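Local structure of putative carbonic anhydrase (Streptococcus mutans, 3LAS) at residues Val33-Met39 with Ala56-Ala62; Leu74-Gln79 with Leu143-Ile148; Gly64-Asp68 with Phe121-Thr125. The protein probably catalyses the reversible interconversion of hydrogencarbonate and carbon dioxide, as a zinc-dependent beta-class carbonic anhydrase. The contacts are given in a common frame with arbitrary orientation. Numbering follows the deposited sequence.

Overall arrangement
Contact 1 pairs strands 33-38 and 56-61 within the parallel part of a mixed beta-sheet, its centre about 3 Å from that of the chain. The others lie beside it. Contact 1 closes first; the segments of contacts 2 and 3 then alternate, on helix 68-80 and the loop before it, and in the loops before and after helix 127-140. Centre to centre, contact 1 is about 15 Å from contact 2 and 13 Å from contact 3; contacts 2 and 3 are about 20 Å apart. Ala34 against Leu74 and a probable His57-Ser77 hydrogen bond join contacts 1 and 2. Gly64 against Val36 and Cys38 joins contacts 1 and 3. All touch the second subunit, linking zinc-bearing sheet and dimer interface.

Contact 1: Val33-Met39 with Ala56-Ala62; sequences VAIVTCM and AHILRNA. With ZN (zinc ion), chain C.
Strands 33-38 and 56-61 run parallel and extended; Met39 turns out of the first strand. The strand axes approach to 4.6 Å at 26°. Val33 O accepts from His57 N at 3.0 Å. Ala34 faces His57, with CA atoms 4.5 Å apart, and its CB lies 4.1 Å from Leu59 CD1. Ile35 pairs with Ile58: its N donates to His57 O at 2.8 Å and its O accepts from Leu59 N at 2.8 Å. Ile35, with chi1 m and chi2 off its wells at 148°, sets CD1 3.9 Å from Ala56 CB. Val36, opposite Leu59, shares the sheet face of Ala34; Ile35 and Thr37 are on the other. The segments are neighbouring strands of a beta-alpha-beta unit, linked through helix 45-49, which covers the face of Ile35, Thr37, Ile58 and Arg60. Thr37 N donates to Leu59 O at 2.9 Å, and Thr37 O accepts from Asn61 N at 3.1 Å. Cys38 has chi1 t, and its SG binds zinc at 2.3 Å. His91, Cys94 and a water 2.2 Å from the ion complete the site. Arg60, with chi1 m, chi2 t and chi3 p, reaches across so that NE and NH2 each donate to Cys38 O at 2.8 Å. Met39 N donates to Asn61 O at 2.8 Å. Met39, chi1 p and then extended, brings CE 3.7 Å from Ala62 CB.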
ATOM      1  N   VAL A  33      -9.512 -11.202  -3.171  1.00  8.32           N
ATOM      2  CA  VAL A  33      -9.259 -10.553  -1.883  1.00  7.20           C
ATOM      3  C   VAL A  33      -8.456  -9.283  -2.082  1.00  7.54           C
ATOM      4  O   VAL A  33      -7.521  -9.240  -2.928  1.00  8.65           O
ATOM      5  CB  VAL A  33      -8.478 -11.496  -0.926  1.00  8.88           C
ATOM      6  CG1 VAL A  33      -8.200 -10.762   0.404  1.00 10.30           C
ATOM      7  CG2 VAL A  33      -9.217 -12.781  -0.685  1.00  9.08           C
ATOM      8  N   ALA A  34      -8.789  -8.261  -1.311  1.00  8.01           N
ATOM      9  CA  ALA A  34      -7.959  -7.068  -1.104  1.00  7.21           C
ATOM     10  C   ALA A  34      -7.531  -7.027   0.335  1.00  7.64           C
ATOM     11  O   ALA A  34      -8.402  -7.176   1.272  1.00  7.90           O
ATOM     12  CB  ALA A  34      -8.727  -5.822  -1.489  1.00  7.42           C
ATOM     13  N   ILE A  35      -6.232  -6.830   0.569  1.00  6.65           N
ATOM     14  CA  ILE A  35      -5.671  -6.698   1.931  1.00  6.98           C
ATOM     15  C   ILE A  35      -5.370  -5.274   2.206  1.00  7.22           C
ATOM     16  O   ILE A  35      -4.807  -4.585   1.333  1.00  9.46           O
ATOM     17  CB  ILE A  35      -4.381  -7.524   1.971  1.00  8.64           C
ATOM     18  CG1 ILE A  35      -4.716  -9.031   1.731  1.00 10.12           C
ATOM     19  CG2 ILE A  35      -3.637  -7.368   3.331  1.00  9.86           C
ATOM     20  CD1 ILE A  35      -3.569  -9.722   1.003  1.00 11.65           C
ATOM     21  N   VAL A  36      -5.774  -4.748   3.357  1.00  7.46           N
ATOM     22  CA  VAL A  36      -5.429  -3.356   3.811  1.00  7.60           C
ATOM     23  C   VAL A  36      -4.479  -3.491   4.969  1.00  6.74           C
ATOM     24  O   VAL A  36      -4.867  -4.098   6.007  1.00  7.58           O
ATOM     25  CB  VAL A  36      -6.716  -2.620   4.223  1.00  6.61           C
ATOM     26  CG1 VAL A  36      -6.429  -1.226   4.812  1.00  9.83           C
ATOM     27  CG2 VAL A  36      -7.720  -2.543   3.046  1.00  9.26           C
ATOM     28  N   THR A  37      -3.258  -2.997   4.825  1.00  6.39           N
ATOM     29  CA  THR A  37      -2.286  -3.171   5.891  1.00  6.68           C
ATOM     30  C   THR A  37      -1.312  -1.998   5.959  1.00  5.85           C
ATOM     31  O   THR A  37      -1.470  -0.986   5.252  1.00  6.42           O
ATOM     32  CB  THR A  37      -1.561  -4.518   5.747  1.00  8.59           C
ATOM     33  OG1 THR A  37      -0.817  -4.836   6.918  1.00  7.68           O
ATOM     34  CG2 THR A  37      -0.698  -4.580   4.509  1.00  8.98           C
ATOM     35  N   CYS A  38      -0.369  -2.078   6.886  1.00  6.86           N
ATOM     36  CA  CYS A  38       0.599  -1.013   7.069  1.00  6.09           C
ATOM     37  C   CYS A  38       1.743  -1.147   6.085  1.00  6.94           C
ATOM     38  O   CYS A  38       2.112  -2.255   5.625  1.00  7.01           O
ATOM     39  CB  CYS A  38       1.113  -1.130   8.518  1.00  6.96           C
ATOM     40  SG  CYS A  38       2.265   0.293   8.925  1.00  7.09           S
ATOM     41  N   MET A  39       2.376  -0.008   5.820  1.00  6.32           N
ATOM     42  CA  MET A  39       3.606   0.138   5.034  1.00  6.92           C
ATOM     43  C   MET A  39       4.845  -0.469   5.616  1.00  7.39           C
ATOM     44  O   MET A  39       5.906  -0.531   4.958  1.00  7.50           O
ATOM     45  CB  MET A  39       3.828   1.609   4.698  1.00  7.32           C
ATOM     46  CG  MET A  39       4.267   2.358   6.029  1.00  7.25           C
ATOM     47  SD  MET A  39       4.240   4.168   5.704  1.00  8.06           S
ATOM     48  CE  MET A  39       4.788   4.732   7.294  1.00  8.43           C
ATOM     49  N   ALA A  56      -3.788 -11.490  -4.847  1.00  8.54           N
ATOM     50  CA  ALA A  56      -4.616 -10.551  -4.059  1.00  7.51           C
ATOM     51  C   ALA A  56      -4.122  -9.128  -4.230  1.00  7.80           C
ATOM     52  O   ALA A  56      -2.888  -8.875  -4.364  1.00  8.37           O
ATOM     53  CB  ALA A  56      -4.482 -10.919  -2.590  1.00  9.79           C
ATOM     54  N   HIS A  57      -5.034  -8.163  -4.180  1.00  7.54           N
ATOM     55  CA  HIS A  57      -4.632  -6.784  -4.077  1.00  7.19           C
ATOM     56  C   HIS A  57      -4.076  -6.473  -2.688  1.00  7.67           C
ATOM     57  O   HIS A  57      -4.551  -7.036  -1.674  1.00  7.84           O
ATOM     58  CB  HIS A  57      -5.853  -5.826  -4.327  1.00  7.37           C
ATOM     59  CG  HIS A  57      -6.150  -5.675  -5.771  1.00  7.09           C
ATOM     60  ND1 HIS A  57      -7.424  -5.541  -6.289  1.00  7.64           N
ATOM     61  CD2 HIS A  57      -5.301  -5.662  -6.830  1.00  8.04           C
ATOM     62  CE1 HIS A  57      -7.345  -5.347  -7.601  1.00  8.94           C
ATOM     63  NE2 HIS A  57      -6.057  -5.477  -7.969  1.00  9.10           N
ATOM     64  N   ILE A  58      -3.055  -5.631  -2.688  1.00  6.90           N
ATOM     65  CA  ILE A  58      -2.352  -5.288  -1.404  1.00  7.52           C
ATOM     66  C   ILE A  58      -2.318  -3.789  -1.320  1.00  6.59           C
ATOM     67  O   ILE A  58      -1.681  -3.126  -2.139  1.00  7.84           O
ATOM     68  CB  ILE A  58      -0.936  -5.877  -1.327  1.00  7.12           C
ATOM     69  CG1 ILE A  58      -1.019  -7.418  -1.542  1.00  8.16           C
ATOM     70  CG2 ILE A  58      -0.302  -5.550   0.006  1.00  8.43           C
ATOM     71  CD1 ILE A  58       0.384  -8.039  -1.818  1.00 11.12           C
ATOM     72  N   LEU A  59      -3.107  -3.236  -0.394  1.00  6.60           N
ATOM     73  CA  LEU A  59      -3.196  -1.793  -0.098  1.00  6.10           C
ATOM     74  C   LEU A  59      -2.401  -1.540   1.147  1.00  6.64           C
ATOM     75  O   LEU A  59      -2.540  -2.277   2.136  1.00  6.64           O
ATOM     76  CB  LEU A  59      -4.626  -1.306   0.103  1.00  6.43           C
ATOM     77  CG  LEU A  59      -5.537  -1.338  -1.128  1.00  5.88           C
ATOM     78  CD1 LEU A  59      -5.931  -2.756  -1.552  1.00  9.02           C
ATOM     79  CD2 LEU A  59      -6.832  -0.640  -0.779  1.00 10.30           C
ATOM     80  N   ARG A  60      -1.562  -0.494   1.147  1.00  6.00           N
ATOM     81  CA  ARG A  60      -0.698  -0.261   2.345  1.00  6.24           C
ATOM     82  C   ARG A  60      -0.559   1.209   2.544  1.00  6.46           C
ATOM     83  O   ARG A  60      -0.303   2.007   1.634  1.00  6.56           O
ATOM     84  CB  ARG A  60       0.709  -0.833   2.136  1.00  6.26           C
ATOM     85  CG  ARG A  60       0.692  -2.338   1.742  1.00  6.96           C
ATOM     86  CD  ARG A  60       2.080  -2.981   1.622  1.00  6.66           C
ATOM     87  NE  ARG A  60       2.660  -3.119   2.997  1.00  6.35           N
ATOM     88  CZ  ARG A  60       3.731  -3.817   3.298  1.00  6.97           C
ATOM     89  NH1 ARG A  60       4.356  -4.551   2.386  1.00  8.08           N
ATOM     90  NH2 ARG A  60       4.165  -3.831   4.529  1.00  7.70           N
ATOM     91  N   ASN A  61      -0.661   1.621   3.817  1.00  6.28           N
ATOM     92  CA  ASN A  61      -0.507   3.012   4.228  1.00  5.47           C
ATOM     93  C   ASN A  61       0.077   3.034   5.626  1.00  6.11           C
ATOM     94  O   ASN A  61       0.420   1.972   6.194  1.00  6.97           O
ATOM     95  CB  ASN A  61      -1.778   3.841   4.064  1.00  6.31           C
ATOM     96  CG  ASN A  61      -2.872   3.408   5.055  1.00  7.21           C
ATOM     97  OD1 ASN A  61      -2.572   2.685   6.008  1.00  7.89           O
ATOM     98  ND2 ASN A  61      -4.052   3.938   4.880  1.00  8.58           N
ATOM     99  N   ALA A  62       0.234   4.233   6.224  1.00  5.82           N
ATOM    100  CA  ALA A  62       0.778   4.258   7.606  1.00  6.36           C
ATOM    101  C   ALA A  62      -0.313   3.776   8.571  1.00  7.60           C
ATOM    102  O   ALA A  62      -1.385   4.364   8.698  1.00  7.86           O
ATOM    103  CB  ALA A  62       1.219   5.647   7.989  1.00  6.96           C
TER
HETATM  104 ZN    ZN C 167       2.831   0.014  11.111  1.00  7.65          ZN
HETATM  105  O   HOH W   1       4.822   0.833  11.229  1.00 10.78           O

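Contact 2: Leu74-Gln79 with Leu143-Ile148; sequences LVISEQ and LIPEDI
Val75 packs on Leu143, its CG2 3.5 Å from Leu143 CB, with chi1 t. Their CA atoms are 6.5 Å apart, the closest CA pair between the segments. Leu74-Gln79 is helical, with Glu78 N bonded to Leu74 O and Gln79 N to Val75 O, each at 2.8 Å; a wider pi-type turn spans 76-79. Leu143-Ile148 is an irregular loop that wraps past one side of this helix. Leu74 CB meets Ile144 CD1 at 3.9 Å; Ile144 is m at both chi angles. Glu78 has chi1 m and chi2 t. Its OE1 lies 3.7 Å from Ile144 CD1 and 3.8 Å from Pro145 CD, and its CD lies 3.7 Å from Ile148 CD1. The polar link is one water. It donates to Glu78 OE1 at 2.7 Å and to Leu143 O at 2.8 Å, and accepts from Gln79 NE2 at 2.9 Å. Gln79, m at chi1 and chi2, also sets NE2 3.8 Å from Pro145 CG. The contact lies away from the zinc site. It fastens helix 68-80 to the loop between helix 127-140 and strand 149-155, with Ile86 of strand 85-91 touching Leu74, Glu78, Ile144 and Ile148.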
ATOM      1  N   LEU A  74     -10.440   0.464  -2.786  1.00  7.57           N
ATOM      2  CA  LEU A  74     -11.257  -0.702  -2.661  1.00  7.53           C
ATOM      3  C   LEU A  74     -12.417  -0.684  -3.615  1.00  8.12           C
ATOM      4  O   LEU A  74     -12.813  -1.762  -4.100  1.00  9.00           O
ATOM      5  CB  LEU A  74     -11.765  -0.892  -1.209  1.00  9.17           C
ATOM      6  CG  LEU A  74     -10.710  -1.240  -0.197  1.00  7.80           C
ATOM      7  CD1 LEU A  74     -11.262  -1.175   1.209  1.00 10.07           C
ATOM      8  CD2 LEU A  74     -10.164  -2.667  -0.487  1.00 12.18           C
ATOM      9  N   VAL A  75     -13.051   0.466  -3.882  1.00  8.56           N
ATOM     10  CA  VAL A  75     -14.181   0.491  -4.831  1.00  8.69           C
ATOM     11  C   VAL A  75     -13.602   0.152  -6.199  1.00  8.75           C
ATOM     12  O   VAL A  75     -14.263  -0.629  -6.989  1.00  8.66           O
ATOM     13  CB  VAL A  75     -14.794   1.904  -4.821  1.00 10.43           C
ATOM     14  CG1 VAL A  75     -15.731   2.064  -6.091  1.00 12.76           C
ATOM     15  CG2 VAL A  75     -15.473   2.198  -3.537  1.00 12.32           C
ATOM     16  N   ILE A  76     -12.409   0.577  -6.590  1.00  8.50           N
ATOM     17  CA  ILE A  76     -11.811   0.141  -7.859  1.00  9.82           C
ATOM     18  C   ILE A  76     -11.541  -1.335  -7.778  1.00  7.73           C
ATOM     19  O   ILE A  76     -11.883  -2.116  -8.729  1.00  9.27           O
ATOM     20  CB  ILE A  76     -10.517   0.989  -8.151  1.00  8.84           C
ATOM     21  CG1 ILE A  76     -10.944   2.412  -8.433  1.00  8.45           C
ATOM     22  CG2 ILE A  76      -9.739   0.350  -9.297  1.00  9.62           C
ATOM     23  CD1 ILE A  76      -9.726   3.389  -8.337  1.00  9.43           C
ATOM     24  N   SER A  77     -10.945  -1.821  -6.710  1.00  7.72           N
ATOM     25  CA  SER A  77     -10.643  -3.268  -6.600  1.00  7.72           C
ATOM     26  C   SER A  77     -11.882  -4.153  -6.765  1.00  7.97           C
ATOM     27  O   SER A  77     -11.795  -5.194  -7.409  1.00  8.88           O
ATOM     28  CB  SER A  77     -10.011  -3.482  -5.189  1.00  8.34           C
ATOM     29  OG  SER A  77      -9.723  -4.850  -4.966  1.00  8.23           O
ATOM     30  N   GLU A  78     -12.966  -3.713  -6.132  1.00  7.87           N
ATOM     31  CA  GLU A  78     -14.189  -4.512  -6.077  1.00  9.25           C
ATOM     32  C   GLU A  78     -15.051  -4.358  -7.320  1.00  9.31           C
ATOM     33  O   GLU A  78     -15.509  -5.364  -7.932  1.00 11.36           O
ATOM     34  CB  GLU A  78     -15.000  -4.117  -4.855  1.00  9.27           C
ATOM     35  CG  GLU A  78     -14.293  -4.604  -3.571  1.00 10.83           C
ATOM     36  CD  GLU A  78     -14.812  -4.119  -2.288  1.00 14.16           C
ATOM     37  OE1 GLU A  78     -15.694  -3.247  -2.218  1.00 15.32           O
ATOM     38  OE2 GLU A  78     -14.233  -4.534  -1.217  1.00 15.45           O
ATOM     39  N   GLN A  79     -15.287  -3.112  -7.757  1.00  8.62           N
ATOM     40  CA  GLN A  79     -16.266  -2.905  -8.823  1.00  9.71           C
ATOM     41  C   GLN A  79     -15.612  -2.954 -10.141  1.00 10.91           C
ATOM     42  O   GLN A  79     -16.286  -3.346 -11.137  1.00 12.82           O
ATOM     43  CB  GLN A  79     -17.024  -1.558  -8.628  1.00 11.15           C
ATOM     44  CG  GLN A  79     -17.751  -1.505  -7.257  1.00 10.92           C
ATOM     45  CD  GLN A  79     -18.549  -2.716  -6.858  1.00 11.44           C
ATOM     46  OE1 GLN A  79     -19.216  -3.322  -7.712  1.00 11.28           O
ATOM     47  NE2 GLN A  79     -18.509  -3.122  -5.617  1.00 12.36           N
ATOM     48  N   LEU A 143     -19.987   2.851  -0.185  1.00 13.41           N
ATOM     49  CA  LEU A 143     -19.267   2.429  -1.344  1.00 13.41           C
ATOM     50  C   LEU A 143     -18.792   0.999  -1.170  1.00 12.69           C
ATOM     51  O   LEU A 143     -18.238   0.462  -2.171  1.00 14.15           O
ATOM     52  CB  LEU A 143     -18.118   3.382  -1.637  1.00 13.80           C
ATOM     53  CG  LEU A 143     -18.507   4.796  -2.075  1.00 14.94           C
ATOM     54  CD1 LEU A 143     -17.345   5.748  -2.050  1.00 17.24           C
ATOM     55  CD2 LEU A 143     -19.037   4.678  -3.487  1.00 17.75           C
ATOM     56  N   ILE A 144     -18.893   0.403  -0.012  1.00 12.11           N
ATOM     57  CA  ILE A 144     -18.423  -1.000   0.192  1.00 11.53           C
ATOM     58  C   ILE A 144     -19.714  -1.816   0.422  1.00 12.34           C
ATOM     59  O   ILE A 144     -20.441  -1.619   1.395  1.00 15.06           O
ATOM     60  CB  ILE A 144     -17.511  -1.079   1.429  1.00 11.00           C
ATOM     61  CG1 ILE A 144     -16.307  -0.176   1.359  1.00 13.14           C
ATOM     62  CG2 ILE A 144     -17.107  -2.540   1.618  1.00 13.41           C
ATOM     63  CD1 ILE A 144     -15.357  -0.423   0.204  1.00 12.92           C
ATOM     64  N   PRO A 145     -20.026  -2.740  -0.465  1.00 13.05           N
ATOM     65  CA  PRO A 145     -21.293  -3.431  -0.377  1.00 15.76           C
ATOM     66  C   PRO A 145     -21.391  -4.310   0.841  1.00 16.08           C
ATOM     67  O   PRO A 145     -20.409  -4.748   1.419  1.00 13.60           O
ATOM     68  CB  PRO A 145     -21.189  -4.491  -1.502  1.00 19.71           C
ATOM     69  CG  PRO A 145     -20.399  -3.967  -2.445  1.00 15.75           C
ATOM     70  CD  PRO A 145     -19.463  -2.905  -1.780  1.00 14.44           C
ATOM     71  N   GLU A 146     -22.625  -4.587   1.196  1.00 20.31           N
ATOM     72  CA  GLU A 146     -22.913  -5.527   2.257  1.00 22.21           C
ATOM     73  C   GLU A 146     -22.512  -6.969   1.957  1.00 19.64           C
ATOM     74  O   GLU A 146     -22.181  -7.598   2.878  1.00 23.00           O
ATOM     75  CB  GLU A 146     -24.399  -5.495   2.550  1.00 23.51           C
ATOM     76  N   ASP A 147     -22.466  -7.536   0.718  1.00 23.27           N
ATOM     77  CA  ASP A 147     -22.175  -9.071   0.697  1.00 23.54           C
ATOM     78  C   ASP A 147     -20.637  -9.236   0.621  1.00 24.20           C
ATOM     79  O   ASP A 147     -20.153 -10.082  -0.228  1.00 25.60           O
ATOM     80  CB  ASP A 147     -22.823  -9.828  -0.496  1.00 22.76           C
ATOM     81  N   ILE A 148     -19.881  -8.426   1.418  1.00 23.55           N
ATOM     82  CA  ILE A 148     -18.370  -8.423   1.328  1.00 19.46           C
ATOM     83  C   ILE A 148     -17.943  -8.932   2.763  1.00 17.43           C
ATOM     84  O   ILE A 148     -18.210  -8.319   3.804  1.00 16.65           O
ATOM     85  CB  ILE A 148     -17.673  -7.046   1.134  1.00 17.86           C
ATOM     86  CG1 ILE A 148     -18.052  -6.147  -0.126  1.00 23.52           C
ATOM     87  CG2 ILE A 148     -16.109  -7.298   1.193  1.00 17.52           C
ATOM     88  CD1 ILE A 148     -17.482  -6.595  -1.467  1.00 23.79           C
TER
HETATM   89  O   HOH W   2     -16.945  -1.484  -3.752  1.00  9.24           O

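Contact 3: Gly64-Asp68 with Phe121-Thr125; sequences GRVTD and FLPFT. With GAI (guanidine), chain I.
Arg65 has the largest share of this contact between two irregular segments, followed by Leu122. Arg65 CA and Leu122 CA are 7.1 Å apart. The Arg65 side chain is folded, with chi1, chi2 and chi3 all m and chi4 near -87°. This brings NH1 to Leu122 O, a hydrogen bond of 2.9 Å with a bent N-H...O angle of 139°. Phe124, with chi1 p, lies over one face of the guanidinium, its CD2 3.9 Å from Arg65 NH1; the guanidinium meets the ring at its edge. The loop after strand 56-61 is thus tied to the loop before helix 127-140, near the zinc site: the Phe124 side chain is about 6 Å from the ion at its nearest atoms. Asp134 and Glu133 of helix 127-140 form salt bridges with Arg65. Leu122, chi1 m and chi2 t, sets CD1 3.8 Å from Arg65 CB and 3.5 Å from Thr67 CG2. Phe121 CZ lies 3.7 Å from guanidine N3. Thr67, chi1 p, N-caps helix 68-80: OG1 accepts from Val70 N and also bonds to Asp69 of the second subunit.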
ATOM      1  N   GLY A  64      -2.118   0.949   8.296  1.00  8.14           N
ATOM      2  CA  GLY A  64      -3.182   0.105   7.743  1.00  7.67           C
ATOM      3  C   GLY A  64      -4.529   0.733   8.055  1.00  7.60           C
ATOM      4  O   GLY A  64      -5.523  -0.015   8.274  1.00  8.96           O
ATOM      5  N   ARG A  65      -4.661   2.056   8.082  1.00  7.82           N
ATOM      6  CA  ARG A  65      -5.910   2.727   8.498  1.00  7.65           C
ATOM      7  C   ARG A  65      -6.862   2.934   7.358  1.00  9.37           C
ATOM      8  O   ARG A  65      -6.439   3.138   6.198  1.00 10.72           O
ATOM      9  CB  ARG A  65      -5.600   4.090   9.039  1.00  8.39           C
ATOM     10  CG  ARG A  65      -4.534   4.092  10.204  1.00  9.62           C
ATOM     11  CD  ARG A  65      -4.746   3.027  11.269  1.00 10.64           C
ATOM     12  NE  ARG A  65      -6.114   2.847  11.813  1.00 11.19           N
ATOM     13  CZ  ARG A  65      -6.579   3.554  12.833  1.00 11.51           C
ATOM     14  NH1 ARG A  65      -5.870   4.525  13.383  1.00 13.73           N
ATOM     15  NH2 ARG A  65      -7.768   3.183  13.232  1.00 12.89           N
ATOM     16  N   VAL A  66      -8.147   2.866   7.559  1.00  8.60           N
ATOM     17  CA  VAL A  66      -9.094   3.103   6.488  1.00  9.70           C
ATOM     18  C   VAL A  66      -9.260   4.593   6.361  1.00  9.88           C
ATOM     19  O   VAL A  66      -9.446   5.373   7.361  1.00 12.86           O
ATOM     20  CB  VAL A  66     -10.417   2.355   6.793  1.00 10.60           C
ATOM     21  CG1 VAL A  66     -11.537   2.922   5.900  1.00 12.83           C
ATOM     22  CG2 VAL A  66     -10.180   0.848   6.597  1.00 11.59           C
ATOM     23  N   THR A  67      -9.048   5.085   5.157  1.00  9.21           N
ATOM     24  CA  THR A  67      -9.088   6.504   4.712  1.00  8.36           C
ATOM     25  C   THR A  67      -9.936   6.619   3.459  1.00  8.66           C
ATOM     26  O   THR A  67     -10.289   5.590   2.872  1.00  9.33           O
ATOM     27  CB  THR A  67      -7.658   7.012   4.394  1.00  8.45           C
ATOM     28  OG1 THR A  67      -7.212   6.245   3.239  1.00 10.26           O
ATOM     29  CG2 THR A  67      -6.692   6.765   5.626  1.00 10.61           C
ATOM     30  N   ASP A  68     -10.153   7.831   3.004  1.00  9.56           N
ATOM     31  CA  ASP A  68     -10.812   8.034   1.716  1.00 10.45           C
ATOM     32  C   ASP A  68     -10.048   7.376   0.582  1.00  9.21           C
ATOM     33  O   ASP A  68     -10.688   6.844  -0.332  1.00  8.92           O
ATOM     34  CB  ASP A  68     -11.017   9.530   1.394  1.00 11.27           C
ATOM     35  CG  ASP A  68     -12.072  10.197   2.286  1.00 18.05           C
ATOM     36  OD1 ASP A  68     -12.853   9.560   2.953  1.00 24.30           O
ATOM     37  OD2 ASP A  68     -12.095  11.460   2.222  1.00 25.40           O
ATOM     38  N   PHE A 121      -3.341  12.358  11.774  1.00  8.29           N
ATOM     39  CA  PHE A 121      -2.369  11.365  11.312  1.00  8.96           C
ATOM     40  C   PHE A 121      -2.756   9.948  11.632  1.00  9.11           C
ATOM     41  O   PHE A 121      -2.014   8.990  11.254  1.00  9.70           O
ATOM     42  CB  PHE A 121      -0.946  11.699  11.790  1.00  9.62           C
ATOM     43  CG  PHE A 121      -0.422  12.936  11.081  1.00  9.37           C
ATOM     44  CD1 PHE A 121       0.306  12.822   9.916  1.00 10.33           C
ATOM     45  CD2 PHE A 121      -0.687  14.202  11.595  1.00 13.07           C
ATOM     46  CE1 PHE A 121       0.751  13.945   9.218  1.00 12.16           C
ATOM     47  CE2 PHE A 121      -0.203  15.350  10.877  1.00 12.85           C
ATOM     48  CZ  PHE A 121       0.490  15.167   9.679  1.00 11.93           C
ATOM     49  N   LEU A 122      -3.890   9.738  12.304  1.00  9.30           N
ATOM     50  CA  LEU A 122      -4.479   8.419  12.514  1.00  9.51           C
ATOM     51  C   LEU A 122      -3.650   7.482  13.398  1.00  9.32           C
ATOM     52  O   LEU A 122      -3.533   6.289  13.139  1.00  9.97           O
ATOM     53  CB  LEU A 122      -4.936   7.703  11.231  1.00  9.53           C
ATOM     54  CG  LEU A 122      -5.766   8.514  10.288  1.00  8.52           C
ATOM     55  CD1 LEU A 122      -6.006   7.838   8.937  1.00 10.15           C
ATOM     56  CD2 LEU A 122      -7.092   8.930  10.927  1.00 12.27           C
ATOM     57  N   PRO A 123      -3.051   7.961  14.522  1.00 10.40           N
ATOM     58  CA  PRO A 123      -2.381   7.070  15.457  1.00 10.22           C
ATOM     59  C   PRO A 123      -3.359   6.155  16.176  1.00 11.21           C
ATOM     60  O   PRO A 123      -4.595   6.415  16.121  1.00 13.35           O
ATOM     61  CB  PRO A 123      -1.684   8.068  16.472  1.00 11.61           C
ATOM     62  CG  PRO A 123      -2.692   9.214  16.528  1.00 11.14           C
ATOM     63  CD  PRO A 123      -3.174   9.350  15.042  1.00 10.23           C
ATOM     64  N   PHE A 124      -2.793   5.184  16.853  1.00 10.80           N
ATOM     65  CA  PHE A 124      -3.660   4.359  17.736  1.00 10.46           C
ATOM     66  C   PHE A 124      -2.773   3.851  18.854  1.00 14.93           C
ATOM     67  O   PHE A 124      -1.491   3.731  18.768  1.00 17.03           O
ATOM     68  CB  PHE A 124      -4.343   3.192  16.922  1.00 10.86           C
ATOM     69  CG  PHE A 124      -3.397   2.187  16.294  1.00 10.43           C
ATOM     70  CD1 PHE A 124      -2.763   1.241  17.061  1.00 11.78           C
ATOM     71  CD2 PHE A 124      -3.257   2.160  14.933  1.00 10.88           C
ATOM     72  CE1 PHE A 124      -1.942   0.258  16.450  1.00 12.93           C
ATOM     73  CE2 PHE A 124      -2.447   1.165  14.298  1.00 11.34           C
ATOM     74  CZ  PHE A 124      -1.797   0.274  15.053  1.00 13.09           C
ATOM     75  N   THR A 125      -3.460   3.340  19.883  1.00 17.86           N
ATOM     76  CA  THR A 125      -2.741   2.724  20.994  1.00 20.93           C
ATOM     77  C   THR A 125      -3.056   1.250  21.216  1.00 20.88           C
ATOM     78  O   THR A 125      -2.206   0.442  21.650  1.00 25.12           O
ATOM     79  CB  THR A 125      -3.040   3.446  22.385  1.00 22.77           C
ATOM     80  OG1 THR A 125      -4.423   3.779  22.522  1.00 26.57           O
ATOM     81  CG2 THR A 125      -2.172   4.720  22.392  1.00 27.97           C
TER
HETATM   82  C   GAI I 169      -1.613  14.950   5.631  1.00 25.66           C
HETATM   83  N1  GAI I 169      -1.783  14.854   4.304  1.00 27.44           N
HETATM   84  N2  GAI I 169      -2.254  14.384   6.627  1.00 26.97           N
HETATM   85  N3  GAI I 169      -1.069  15.814   6.374  1.00 20.44           N